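Peptidase (Yersinia bercovieri, PDB 5NYW) is of unknown function but, as an ancestral beta-subunit (Anbu) of the proteasome family, is probably a peptidase of the Ntn-hydrolase type working within a multimer. Local coordinates at residues T1-A5 with Q47-N51; M6-L12 with L162-L168; F36-R42 with L74-A78; S79-A84 with E123-F128. One frame throughout, in Å; residues are numbered along the deposited sequence.

Four contacts illustrate how a two-sheet sandwich is held at different depths. Contact 1 is the core one: strands 2-7 and 42-50 meet face to face between the sheets, mostly through small side chains and one buried glutamine. The others lie farther out, partly buried. Contact 2 packs the hairpin after strand 2-7, chiefly by leucines and a tyrosine, on the loop between helices 155-161 and 168-185. Contacts 3 and 4 set the loop 74-78 and the start of helix 80-98 on the five-stranded sheet that also supplies strand 42-50 to contact 1, touching where Leu74 and Val77 meet Ala83. Contact 3 turns on an arginine gathering carbonyls, contact 4 on a glutamate bond and aromatic packing.

Contact 1: T1-A5 with Q47-N51; sequences TYCVA and QSAGN
This is a face-to-face contact between the two beta-sheets of the sandwich, made by strand 2-7 of one sheet and strand 42-50 of the other, deep inside the subunit. Both backbones are extended, and the axes of segments 2-5 and 47-50 pass 7.1 Å apart, roughly antiparallel at 141°. Thr1 lies opposite Ala49 (CA to CA 6.1 Å) and Cys3 opposite Gln47 (CA to CA 6.6 Å). Thr1, Cys3 and Ala5 direct their CB atoms across the gap, as do Gln47 and Ala49, while Tyr2 and Val4 turn back toward helix 168-185. Thr1 CG2 packs on Ala49 CB at 3.6 Å. Cys3, in the m rotamer, brings SG within 3.3 Å of Ser48 O. Gln47 (m, t, then chi3 near -65°) reaches across so that NE2 donates to Val4 O at 3.2 Å, with OE1 3.4 Å from Ala5 CB; NE2 is also hydrogen-bonded to Ser16 OG. Gly50, at phi 94° and psi -156°, closes the strand in a conformation that would jam a CB against the preceding carbonyl. Thr1 OG1 hydrogen-bonds Lys32 and Thr1 N bonds Asp17 weakly, a setting consistent with the N-terminal threonine nucleophile of proteasomal Ntn-hydrolases.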
loop_
_atom_site.group_PDB
_atom_site.type_symbol
_atom_site.label_atom_id
_atom_site.label_comp_id
_atom_site.label_asym_id
_atom_site.label_seq_id
_atom_site.Cartn_x
_atom_site.Cartn_y
_atom_site.Cartn_z
ATOM N N THR L 1 3.189 42.255 -6.687
ATOM C CA THR L 1 2.560 41.427 -7.710
ATOM C C THR L 1 1.022 41.577 -7.665
ATOM O O THR L 1 0.341 41.117 -6.737
ATOM C CB THR L 1 2.973 39.934 -7.561
ATOM O OG1 THR L 1 4.394 39.800 -7.719
ATOM C CG2 THR L 1 2.317 39.097 -8.616
ATOM N N TYR L 2 0.486 42.214 -8.700
ATOM C CA TYR L 2 -0.951 42.356 -8.875
ATOM C C TYR L 2 -1.301 42.339 -10.379
ATOM O O TYR L 2 -0.766 43.114 -11.172
ATOM C CB TYR L 2 -1.441 43.648 -8.197
ATOM C CG TYR L 2 -2.871 44.010 -8.511
ATOM C CD1 TYR L 2 -3.862 43.042 -8.516
ATOM C CD2 TYR L 2 -3.234 45.317 -8.794
ATOM C CE1 TYR L 2 -5.157 43.352 -8.807
ATOM C CE2 TYR L 2 -4.547 45.643 -9.079
ATOM C CZ TYR L 2 -5.505 44.651 -9.087
ATOM O OH TYR L 2 -6.827 44.939 -9.366
ATOM N N CYS L 3 -2.180 41.423 -10.772
ATOM C CA CYS L 3 -2.635 41.340 -12.152
ATOM C C CYS L 3 -4.156 41.294 -12.216
ATOM O O CYS L 3 -4.799 40.695 -11.364
ATOM C CB CYS L 3 -2.047 40.107 -12.854
ATOM S SG CYS L 3 -0.221 39.953 -12.822
ATOM N N VAL L 4 -4.734 41.949 -13.216
ATOM C CA VAL L 4 -6.178 41.893 -13.399
ATOM C C VAL L 4 -6.489 41.704 -14.881
ATOM O O VAL L 4 -5.781 42.211 -15.752
ATOM C CB VAL L 4 -6.907 43.168 -12.828
ATOM C CG1 VAL L 4 -6.378 44.468 -13.448
ATOM C CG2 VAL L 4 -8.434 43.062 -12.999
ATOM N N ALA L 5 -7.537 40.942 -15.160
ATOM C CA ALA L 5 -7.992 40.765 -16.525
ATOM C C ALA L 5 -9.500 40.863 -16.544
ATOM O O ALA L 5 -10.167 40.335 -15.669
ATOM C CB ALA L 5 -7.519 39.434 -17.081
ATOM N N GLN L 47 -0.888 35.993 -17.556
ATOM C CA GLN L 47 -0.392 36.857 -16.486
ATOM C C GLN L 47 0.084 36.060 -15.278
ATOM O O GLN L 47 -0.554 35.080 -14.888
ATOM C CB GLN L 47 -1.476 37.845 -16.068
ATOM C CG GLN L 47 -1.758 38.925 -17.102
ATOM C CD GLN L 47 -3.050 39.670 -16.804
ATOM O OE1 GLN L 47 -4.137 39.088 -16.845
ATOM N NE2 GLN L 47 -2.937 40.957 -16.488
ATOM N N SER L 48 1.172 36.511 -14.655
ATOM C CA SER L 48 1.815 35.721 -13.613
ATOM C C SER L 48 1.791 36.374 -12.247
ATOM O O SER L 48 2.007 37.590 -12.099
ATOM C CB SER L 48 3.273 35.415 -13.968
ATOM O OG SER L 48 3.375 34.729 -15.191
ATOM N N ALA L 49 1.560 35.509 -11.261
ATOM C CA ALA L 49 1.635 35.815 -9.848
ATOM C C ALA L 49 2.112 34.581 -9.082
ATOM O O ALA L 49 2.003 33.458 -9.557
ATOM C CB ALA L 49 0.298 36.250 -9.340
ATOM N N GLY L 50 2.654 34.799 -7.897
ATOM C CA GLY L 50 3.137 33.713 -7.086
ATOM C C GLY L 50 4.609 33.537 -7.347
ATOM O O GLY L 50 5.266 34.474 -7.809
ATOM N N ASN L 51 5.102 32.321 -7.100
ATOM C CA ASN L 51 6.525 32.022 -7.189
ATOM C C ASN L 51 7.129 32.341 -8.572
ATOM O O ASN L 51 6.723 31.779 -9.596
ATOM C CB ASN L 51 6.765 30.549 -6.827
ATOM C CG ASN L 51 8.231 30.223 -6.665
ATOM O OD1 ASN L 51 8.982 30.244 -7.633
ATOM N ND2 ASN L 51 8.645 29.888 -5.446
#

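Contact 2: M6-L12 with L162-L168; sequences MRLSSGL and LSYDTPL
A beta-hairpin tip, joining strands 2-7 and 11-23 of the Ntn-hydrolase sandwich, is set here against the loop that links helices 155-161 and 168-185. The tip is closed by Leu8 N bonding Gly11 O at 2.9 Å, and the loop is folded by a type I turn from Ser163 to Thr166, with Thr166 N to Ser163 O at 3.0 Å. The CA atoms of Leu8 and Tyr164 come to 4.6 Å, those of Gly11 and Leu168 to 6.5 Å. The main bump is Leu8 (chi1 -42°, chi2 149°), which fills a hollow between the loop and the start of helix 168-185: CD2 lies 3.7 Å from Leu162 CD1 and 3.4 Å from Ser163 O, and CD1 lies 3.6 Å from Leu168 CD1. Met6, two residues before Leu8, brings CG to 3.7 Å from Leu162 CD2. In return Leu168 pushes CD1 into a notch of the hairpin, 3.1 Å from Ser10 OG and 3.4 Å from Gly11 N; a CB on Gly11 would clash with Leu168 CD2. Tyr164 (chi1 t) lays one ring face over Leu8 C and Ser9 CA, with CE1 3.5 Å from Arg7 NH2, while Arg7 NE bonds Leu125 O. Ser9 N donates to Tyr164 O at 3.0 Å. Beside the ring, one water donates to Leu8 O at 2.9 Å and lies 2.5 Å from Tyr164 OH.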
loop_
_atom_site.group_PDB
_atom_site.type_symbol
_atom_site.label_atom_id
_atom_site.label_comp_id
_atom_site.label_asym_id
_atom_site.label_seq_id
_atom_site.Cartn_x
_atom_site.Cartn_y
_atom_site.Cartn_z
ATOM N N MET L 6 -10.029 41.530 -17.558
ATOM C CA MET L 6 -11.455 41.763 -17.675
ATOM C C MET L 6 -11.983 41.268 -19.018
ATOM O O MET L 6 -11.396 41.558 -20.063
ATOM C CB MET L 6 -11.766 43.255 -17.521
ATOM C CG MET L 6 -11.292 43.868 -16.224
ATOM S SD MET L 6 -11.233 45.670 -16.282
ATOM C CE MET L 6 -10.872 46.081 -14.578
ATOM N N ARG L 7 -13.063 40.491 -18.984
ATOM C CA ARG L 7 -13.736 40.059 -20.207
ATOM C C ARG L 7 -15.074 40.760 -20.388
ATOM O O ARG L 7 -16.019 40.502 -19.643
ATOM C CB ARG L 7 -13.946 38.546 -20.209
ATOM C CG ARG L 7 -14.721 38.014 -21.405
ATOM C CD ARG L 7 -14.984 36.527 -21.230
ATOM N NE ARG L 7 -15.895 35.978 -22.237
ATOM C CZ ARG L 7 -17.206 35.819 -22.066
ATOM N NH1 ARG L 7 -17.932 35.306 -23.042
ATOM N NH2 ARG L 7 -17.787 36.159 -20.918
ATOM N N LEU L 8 -15.158 41.606 -21.411
ATOM C CA LEU L 8 -16.343 42.410 -21.684
ATOM C C LEU L 8 -16.932 41.999 -23.015
ATOM O O LEU L 8 -16.341 41.182 -23.715
ATOM C CB LEU L 8 -16.000 43.892 -21.706
ATOM C CG LEU L 8 -15.049 44.311 -20.594
ATOM C CD1 LEU L 8 -14.199 45.455 -21.083
ATOM C CD2 LEU L 8 -15.832 44.677 -19.342
ATOM N N SER L 9 -18.098 42.543 -23.352
ATOM C CA SER L 9 -18.754 42.201 -24.610
ATOM C C SER L 9 -17.930 42.605 -25.835
ATOM O O SER L 9 -17.955 41.916 -26.862
ATOM C CB SER L 9 -20.149 42.828 -24.674
ATOM O OG SER L 9 -20.092 44.226 -24.491
ATOM N N SER L 10 -17.219 43.725 -25.730
ATOM C CA SER L 10 -16.470 44.278 -26.861
ATOM C C SER L 10 -14.979 43.905 -26.909
ATOM O O SER L 10 -14.293 44.233 -27.875
ATOM C CB SER L 10 -16.620 45.807 -26.874
ATOM O OG SER L 10 -16.392 46.362 -25.592
ATOM N N GLY L 11 -14.475 43.241 -25.873
ATOM C CA GLY L 11 -13.069 42.864 -25.816
ATOM C C GLY L 11 -12.526 42.530 -24.429
ATOM O O GLY L 11 -13.277 42.408 -23.458
ATOM N N LEU L 12 -11.205 42.433 -24.331
ATOM C CA LEU L 12 -10.540 42.129 -23.071
ATOM C C LEU L 12 -9.600 43.253 -22.647
ATOM O O LEU L 12 -8.991 43.917 -23.490
ATOM C CB LEU L 12 -9.755 40.821 -23.180
ATOM C CG LEU L 12 -10.464 39.474 -23.242
ATOM C CD1 LEU L 12 -9.858 38.654 -24.319
ATOM C CD2 LEU L 12 -10.210 38.790 -21.924
ATOM N N LEU L 162 -17.389 48.248 -12.909
ATOM C CA LEU L 162 -17.240 47.322 -14.034
ATOM C C LEU L 162 -18.427 46.367 -14.118
ATOM O O LEU L 162 -18.893 45.840 -13.103
ATOM C CB LEU L 162 -15.935 46.507 -13.936
ATOM C CG LEU L 162 -15.568 45.684 -15.197
ATOM C CD1 LEU L 162 -14.952 46.545 -16.301
ATOM C CD2 LEU L 162 -14.664 44.484 -14.913
ATOM N N SER L 163 -18.932 46.194 -15.338
ATOM C CA SER L 163 -19.930 45.179 -15.669
ATOM C C SER L 163 -19.584 44.667 -17.059
ATOM O O SER L 163 -18.758 45.273 -17.752
ATOM C CB SER L 163 -21.353 45.739 -15.610
ATOM O OG SER L 163 -21.526 46.804 -16.526
ATOM N N TYR L 164 -20.213 43.574 -17.481
ATOM C CA TYR L 164 -19.900 42.947 -18.775
ATOM C C TYR L 164 -20.010 43.924 -19.953
ATOM O O TYR L 164 -19.320 43.778 -20.966
ATOM C CB TYR L 164 -20.821 41.740 -18.996
ATOM C CG TYR L 164 -20.568 40.922 -20.248
ATOM C CD1 TYR L 164 -19.436 40.120 -20.358
ATOM C CD2 TYR L 164 -21.477 40.928 -21.317
ATOM C CE1 TYR L 164 -19.207 39.351 -21.498
ATOM C CE2 TYR L 164 -21.248 40.172 -22.465
ATOM C CZ TYR L 164 -20.112 39.383 -22.547
ATOM O OH TYR L 164 -19.874 38.617 -23.672
ATOM N N ASP L 165 -20.864 44.932 -19.807
ATOM C CA ASP L 165 -21.142 45.861 -20.903
ATOM C C ASP L 165 -20.328 47.153 -20.864
ATOM O O ASP L 165 -20.502 48.008 -21.722
ATOM C CB ASP L 165 -22.631 46.207 -20.909
ATOM C CG ASP L 165 -23.493 45.043 -21.345
ATOM O OD1 ASP L 165 -23.179 44.417 -22.382
ATOM O OD2 ASP L 165 -24.477 44.745 -20.637
ATOM N N THR L 166 -19.428 47.283 -19.895
ATOM C CA THR L 166 -18.538 48.434 -19.831
ATOM C C THR L 166 -17.681 48.460 -21.084
ATOM O O THR L 166 -17.048 47.468 -21.423
ATOM C CB THR L 166 -17.599 48.385 -18.577
ATOM O OG1 THR L 166 -18.371 48.378 -17.372
ATOM C CG2 THR L 166 -16.637 49.573 -18.540
ATOM N N PRO L 167 -17.650 49.597 -21.778
ATOM C CA PRO L 167 -16.785 49.751 -22.954
ATOM C C PRO L 167 -15.301 49.603 -22.589
ATOM O O PRO L 167 -14.940 49.871 -21.440
ATOM C CB PRO L 167 -17.099 51.170 -23.448
ATOM C CG PRO L 167 -17.850 51.827 -22.347
ATOM C CD PRO L 167 -18.548 50.746 -21.591
ATOM N N LEU L 168 -14.475 49.156 -23.535
ATOM C CA LEU L 168 -13.063 48.881 -23.270
ATOM C C LEU L 168 -12.271 50.016 -22.625
ATOM O O LEU L 168 -11.494 49.763 -21.706
ATOM C CB LEU L 168 -12.336 48.453 -24.546
ATOM C CG LEU L 168 -12.260 46.955 -24.842
ATOM C CD1 LEU L 168 -13.543 46.251 -24.481
ATOM C CD2 LEU L 168 -11.893 46.708 -26.296
HETATM O O HOH W 1 -17.423 38.555 -24.368
#

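Contact 3: F36-R42 with L74-A78; sequences FQQPGER and LMNVA
Leu74 lies in the loop between helices 52-65 and 80-98, and its side chain (m, t) points toward the hairpin 36-42. Its CD1 stands over the face of the Phe36 ring, 4.0 Å from the centroid and 2° off the normal, a CH-pi contact; the CA atoms of Leu74 and Phe36 are 7.7 Å apart. Leu74 O accepts from NH1 of Arg42 (t, t, m) at 2.8 Å. Met75 follows with all three chi angles in m, a curl that brings CE to 3.1 Å from Gln38 OE1 and 4.0 Å from Gln37 O, while Met75 O sits over the guanidinium face, 3.3 Å from Arg42 CZ. The surface it meets is the turn between strands 33-38 and 42-50, at one margin of the five-stranded sheet, and it contains a classic beta bulge: Glu41 and Arg42 both face Gln38, whose O accepts from Glu41 N (2.9 Å) and Arg42 N (3.0 Å). Glu41 pairs with the guanidinium through Arg42 NE to Glu41 OE1 (2.9 Å, a salt bridge) and Arg42 NH2 to Glu41 OE2 (2.9 Å). Val77 O lies near the guanidinium plane and accepts from Arg42 NH1 (3.0 Å) and Arg42 NH2 (3.1 Å).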
loop_
_atom_site.group_PDB
_atom_site.type_symbol
_atom_site.label_atom_id
_atom_site.label_comp_id
_atom_site.label_asym_id
_atom_site.label_seq_id
_atom_site.Cartn_x
_atom_site.Cartn_y
_atom_site.Cartn_z
ATOM N N PHE L 36 1.138 35.594 -26.644
ATOM C CA PHE L 36 1.279 34.561 -27.665
ATOM C C PHE L 36 0.404 34.905 -28.860
ATOM O O PHE L 36 -0.833 34.827 -28.793
ATOM C CB PHE L 36 0.941 33.168 -27.107
ATOM C CG PHE L 36 1.839 32.746 -25.982
ATOM C CD1 PHE L 36 1.621 33.198 -24.693
ATOM C CD2 PHE L 36 2.941 31.950 -26.228
ATOM C CE1 PHE L 36 2.456 32.822 -23.656
ATOM C CE2 PHE L 36 3.789 31.572 -25.208
ATOM C CZ PHE L 36 3.549 32.011 -23.911
ATOM N N GLN L 37 1.065 35.324 -29.939
ATOM C CA GLN L 37 0.362 35.913 -31.060
ATOM C C GLN L 37 0.680 35.295 -32.430
ATOM O O GLN L 37 1.842 35.132 -32.794
ATOM C CB GLN L 37 0.642 37.408 -31.133
ATOM C CG GLN L 37 -0.086 38.023 -32.310
ATOM C CD GLN L 37 0.142 39.487 -32.467
ATOM O OE1 GLN L 37 1.109 40.041 -31.941
ATOM N NE2 GLN L 37 -0.773 40.146 -33.170
ATOM N N GLN L 38 -0.368 34.982 -33.189
ATOM C CA GLN L 38 -0.226 34.672 -34.606
ATOM C C GLN L 38 -1.182 35.578 -35.361
ATOM O O GLN L 38 -2.394 35.340 -35.355
ATOM C CB GLN L 38 -0.530 33.218 -34.916
ATOM C CG GLN L 38 -0.175 32.820 -36.341
ATOM C CD GLN L 38 -0.002 31.321 -36.499
ATOM O OE1 GLN L 38 0.020 30.584 -35.515
ATOM N NE2 GLN L 38 0.134 30.861 -37.745
ATOM N N PRO L 39 -0.640 36.624 -36.012
ATOM C CA PRO L 39 -1.419 37.694 -36.648
ATOM C C PRO L 39 -2.532 37.193 -37.582
ATOM O O PRO L 39 -2.307 36.375 -38.484
ATOM C CB PRO L 39 -0.357 38.492 -37.421
ATOM C CG PRO L 39 0.856 37.620 -37.484
ATOM C CD PRO L 39 0.807 36.812 -36.215
ATOM N N GLY L 40 -3.737 37.699 -37.329
ATOM C CA GLY L 40 -4.923 37.350 -38.087
ATOM C C GLY L 40 -5.618 36.087 -37.623
ATOM O O GLY L 40 -6.681 35.730 -38.137
ATOM N N GLU L 41 -5.037 35.408 -36.643
ATOM C CA GLU L 41 -5.572 34.120 -36.221
ATOM C C GLU L 41 -5.757 33.911 -34.725
ATOM O O GLU L 41 -6.747 33.321 -34.295
ATOM C CB GLU L 41 -4.677 33.007 -36.755
ATOM C CG GLU L 41 -5.302 31.631 -36.632
ATOM C CD GLU L 41 -4.904 30.927 -35.347
ATOM O OE1 GLU L 41 -3.781 31.186 -34.868
ATOM O OE2 GLU L 41 -5.697 30.109 -34.829
ATOM N N ARG L 42 -4.805 34.382 -33.931
ATOM C CA ARG L 42 -4.842 34.103 -32.502
ATOM C C ARG L 42 -4.060 35.081 -31.645
ATOM O O ARG L 42 -2.998 35.549 -32.040
ATOM C CB ARG L 42 -4.321 32.674 -32.337
ATOM C CG ARG L 42 -3.726 32.219 -31.044
ATOM C CD ARG L 42 -2.978 30.891 -31.325
ATOM N NE ARG L 42 -3.804 30.049 -32.193
ATOM C CZ ARG L 42 -4.212 28.813 -31.908
ATOM N NH1 ARG L 42 -3.836 28.204 -30.790
ATOM N NH2 ARG L 42 -4.995 28.175 -32.759
ATOM N N LEU L 74 0.591 25.993 -27.486
ATOM C CA LEU L 74 -0.380 27.089 -27.479
ATOM C C LEU L 74 -0.680 27.629 -28.877
ATOM O O LEU L 74 -1.626 28.386 -29.055
ATOM C CB LEU L 74 0.120 28.222 -26.573
ATOM C CG LEU L 74 0.022 27.955 -25.064
ATOM C CD1 LEU L 74 0.588 29.098 -24.236
ATOM C CD2 LEU L 74 -1.439 27.739 -24.683
ATOM N N MET L 75 0.100 27.220 -29.873
ATOM C CA MET L 75 -0.132 27.678 -31.238
ATOM C C MET L 75 -1.037 26.745 -32.036
ATOM O O MET L 75 -1.590 27.145 -33.064
ATOM C CB MET L 75 1.198 27.874 -31.955
ATOM C CG MET L 75 2.017 28.926 -31.245
ATOM S SD MET L 75 1.170 30.514 -31.105
ATOM C CE MET L 75 1.336 31.134 -32.770
ATOM N N ASN L 76 -1.146 25.494 -31.592
ATOM C CA ASN L 76 -1.992 24.523 -32.285
ATOM C C ASN L 76 -3.196 23.982 -31.478
ATOM O O ASN L 76 -3.879 23.077 -31.947
ATOM C CB ASN L 76 -1.138 23.356 -32.796
ATOM C CG ASN L 76 -0.424 22.608 -31.686
ATOM O OD1 ASN L 76 -0.948 22.446 -30.578
ATOM N ND2 ASN L 76 0.791 22.137 -31.984
ATOM N N VAL L 77 -3.450 24.501 -30.275
ATOM C CA VAL L 77 -4.681 24.128 -29.567
ATOM C C VAL L 77 -5.844 24.776 -30.330
ATOM O O VAL L 77 -5.727 25.902 -30.834
ATOM C CB VAL L 77 -4.719 24.569 -28.066
ATOM C CG1 VAL L 77 -3.724 23.759 -27.238
ATOM C CG2 VAL L 77 -4.453 26.059 -27.907
ATOM N N ALA L 78 -6.945 24.044 -30.456
ATOM C CA ALA L 78 -8.081 24.497 -31.264
ATOM C C ALA L 78 -8.930 25.571 -30.574
ATOM O O ALA L 78 -9.523 26.415 -31.246
ATOM C CB ALA L 78 -8.948 23.310 -31.662
#

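Contact 4: S79-A84 with E123-F128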
loop_
_atom_site.group_PDB
_atom_site.type_symbol
_atom_site.label_atom_id
_atom_site.label_comp_id
_atom_site.label_asym_id
_atom_site.label_seq_id
_atom_site.Cartn_x
_atom_site.Cartn_y
_atom_site.Cartn_z
ATOM N N SER L 79 -8.996 25.529 -29.243
ATOM C CA SER L 79 -9.792 26.489 -28.470
ATOM C C SER L 79 -9.061 26.983 -27.217
ATOM O O SER L 79 -8.055 26.415 -26.794
ATOM C CB SER L 79 -11.132 25.871 -28.064
ATOM O OG SER L 79 -10.946 24.814 -27.139
ATOM N N MET L 80 -9.580 28.054 -26.633
ATOM C CA MET L 80 -9.036 28.614 -25.410
ATOM C C MET L 80 -9.164 27.613 -24.264
ATOM O O MET L 80 -8.335 27.587 -23.351
ATOM C CB MET L 80 -9.765 29.911 -25.062
ATOM C CG MET L 80 -9.030 30.836 -24.108
ATOM S SD MET L 80 -7.550 31.455 -24.891
ATOM C CE MET L 80 -8.320 32.208 -26.308
ATOM N N TYR L 81 -10.194 26.774 -24.328
ATOM C CA TYR L 81 -10.398 25.749 -23.315
ATOM C C TYR L 81 -9.233 24.762 -23.300
ATOM O O TYR L 81 -8.791 24.335 -22.226
ATOM C CB TYR L 81 -11.723 24.998 -23.545
ATOM C CG TYR L 81 -11.966 23.977 -22.470
ATOM C CD1 TYR L 81 -11.485 22.676 -22.604
ATOM C CD2 TYR L 81 -12.635 24.322 -21.295
ATOM C CE1 TYR L 81 -11.667 21.738 -21.607
ATOM C CE2 TYR L 81 -12.836 23.386 -20.289
ATOM C CZ TYR L 81 -12.340 22.087 -20.459
ATOM O OH TYR L 81 -12.506 21.124 -19.487
ATOM N N GLU L 82 -8.758 24.391 -24.494
ATOM C CA GLU L 82 -7.621 23.481 -24.637
ATOM C C GLU L 82 -6.344 24.173 -24.206
ATOM O O GLU L 82 -5.465 23.571 -23.609
ATOM C CB GLU L 82 -7.480 23.000 -26.086
ATOM C CG GLU L 82 -8.674 22.216 -26.615
ATOM C CD GLU L 82 -8.442 21.695 -28.019
ATOM O OE1 GLU L 82 -7.356 21.967 -28.577
ATOM O OE2 GLU L 82 -9.349 21.035 -28.575
ATOM N N ALA L 83 -6.268 25.466 -24.479
ATOM C CA ALA L 83 -5.141 26.256 -24.031
ATOM C C ALA L 83 -5.077 26.218 -22.497
ATOM O O ALA L 83 -4.003 26.082 -21.917
ATOM C CB ALA L 83 -5.257 27.662 -24.536
ATOM N N ALA L 84 -6.232 26.329 -21.849
ATOM C CA ALA L 84 -6.317 26.261 -20.384
ATOM C C ALA L 84 -5.906 24.912 -19.810
ATOM O O ALA L 84 -5.197 24.876 -18.806
ATOM C CB ALA L 84 -7.737 26.611 -19.914
ATOM N N GLU L 123 -13.888 31.582 -32.440
ATOM C CA GLU L 123 -14.583 31.617 -31.159
ATOM C C GLU L 123 -14.544 33.052 -30.607
ATOM O O GLU L 123 -13.779 33.893 -31.091
ATOM C CB GLU L 123 -13.976 30.606 -30.176
ATOM C CG GLU L 123 -12.634 31.006 -29.593
ATOM C CD GLU L 123 -12.099 30.015 -28.561
ATOM O OE1 GLU L 123 -10.980 30.263 -28.065
ATOM O OE2 GLU L 123 -12.789 29.016 -28.228
ATOM N N GLY L 124 -15.361 33.328 -29.597
ATOM C CA GLY L 124 -15.379 34.640 -28.979
ATOM C C GLY L 124 -14.280 34.773 -27.940
ATOM O O GLY L 124 -13.367 33.961 -27.862
ATOM N N LEU L 125 -14.349 35.828 -27.152
ATOM C CA LEU L 125 -13.372 36.050 -26.105
ATOM C C LEU L 125 -13.508 35.044 -25.002
ATOM O O LEU L 125 -14.619 34.734 -24.594
ATOM C CB LEU L 125 -13.543 37.427 -25.514
ATOM C CG LEU L 125 -13.660 38.516 -26.546
ATOM C CD1 LEU L 125 -14.075 39.724 -25.775
ATOM C CD2 LEU L 125 -12.336 38.706 -27.256
ATOM N N ARG L 126 -12.385 34.536 -24.507
ATOM C CA ARG L 126 -12.429 33.670 -23.333
ATOM C C ARG L 126 -11.336 34.066 -22.343
ATOM O O ARG L 126 -10.253 34.495 -22.735
ATOM C CB ARG L 126 -12.303 32.200 -23.736
ATOM C CG ARG L 126 -13.392 31.771 -24.687
ATOM C CD ARG L 126 -13.379 30.286 -25.005
ATOM N NE ARG L 126 -13.944 29.476 -23.929
ATOM C CZ ARG L 126 -14.169 28.171 -24.032
ATOM N NH1 ARG L 126 -13.892 27.545 -25.172
ATOM N NH2 ARG L 126 -14.694 27.495 -23.011
ATOM N N LEU L 127 -11.647 33.948 -21.057
ATOM C CA LEU L 127 -10.737 34.327 -19.973
ATOM C C LEU L 127 -10.765 33.279 -18.862
ATOM O O LEU L 127 -11.842 32.915 -18.408
ATOM C CB LEU L 127 -11.123 35.694 -19.406
ATOM C CG LEU L 127 -10.411 36.161 -18.132
ATOM C CD1 LEU L 127 -8.927 36.314 -18.371
ATOM C CD2 LEU L 127 -11.027 37.451 -17.572
ATOM N N PHE L 128 -9.595 32.789 -18.441
ATOM C CA PHE L 128 -9.497 31.755 -17.396
ATOM C C PHE L 128 -8.607 32.158 -16.229
ATOM O O PHE L 128 -7.667 32.957 -16.377
ATOM C CB PHE L 128 -8.942 30.406 -17.928
ATOM C CG PHE L 128 -9.817 29.722 -18.963
ATOM C CD1 PHE L 128 -9.897 30.196 -20.269
ATOM C CD2 PHE L 128 -10.619 28.653 -18.600
ATOM C CE1 PHE L 128 -10.705 29.572 -21.206
ATOM C CE2 PHE L 128 -11.443 28.046 -19.520
ATOM C CZ PHE L 128 -11.487 28.503 -20.829
#
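Polar bonds gather at the start of the helix. Ser79 is the N-cap, its OG accepting a weak bond from Glu82 N at 3.5 Å. Glu123 supplies a second acceptor from the loop before strand 126-130: Met80 N, in the first turn and without a helical acceptor, donates to Glu123 OE1 at 3.0 Å. Glu123 also forms a salt bridge within its own segment, OE2 to Arg126 NH1 at 3.6 Å, and Arg126 has Glu138 as a further partner through NE. The guanidinium of Arg126 lies with one face over Tyr81 N, and Tyr81 CB comes to 3.7 Å from Arg126 NH1. Tyr81 OH is hydrogen-bonded to Ser57 and Arg97 of a neighbouring subunit. All this belongs to one helix-on-sheet face of the four-layer alpha-beta-beta-alpha sandwich of Ntn-hydrolases: the axes of 80-84 and 126-128 run 9.1 Å apart, only 17° from parallel. Apolar packing fills the space between. Met80 CG lies 3.6 Å from Arg126 CB and 3.6 Å from Phe128 CE1, meeting that ring at its edge, whereas Ala84 CB sits over the ring face, 3.9 Å from the centroid, as a CH-pi contact. Tyr81 CD2 approaches Phe128 CE2 at 4.3 Å.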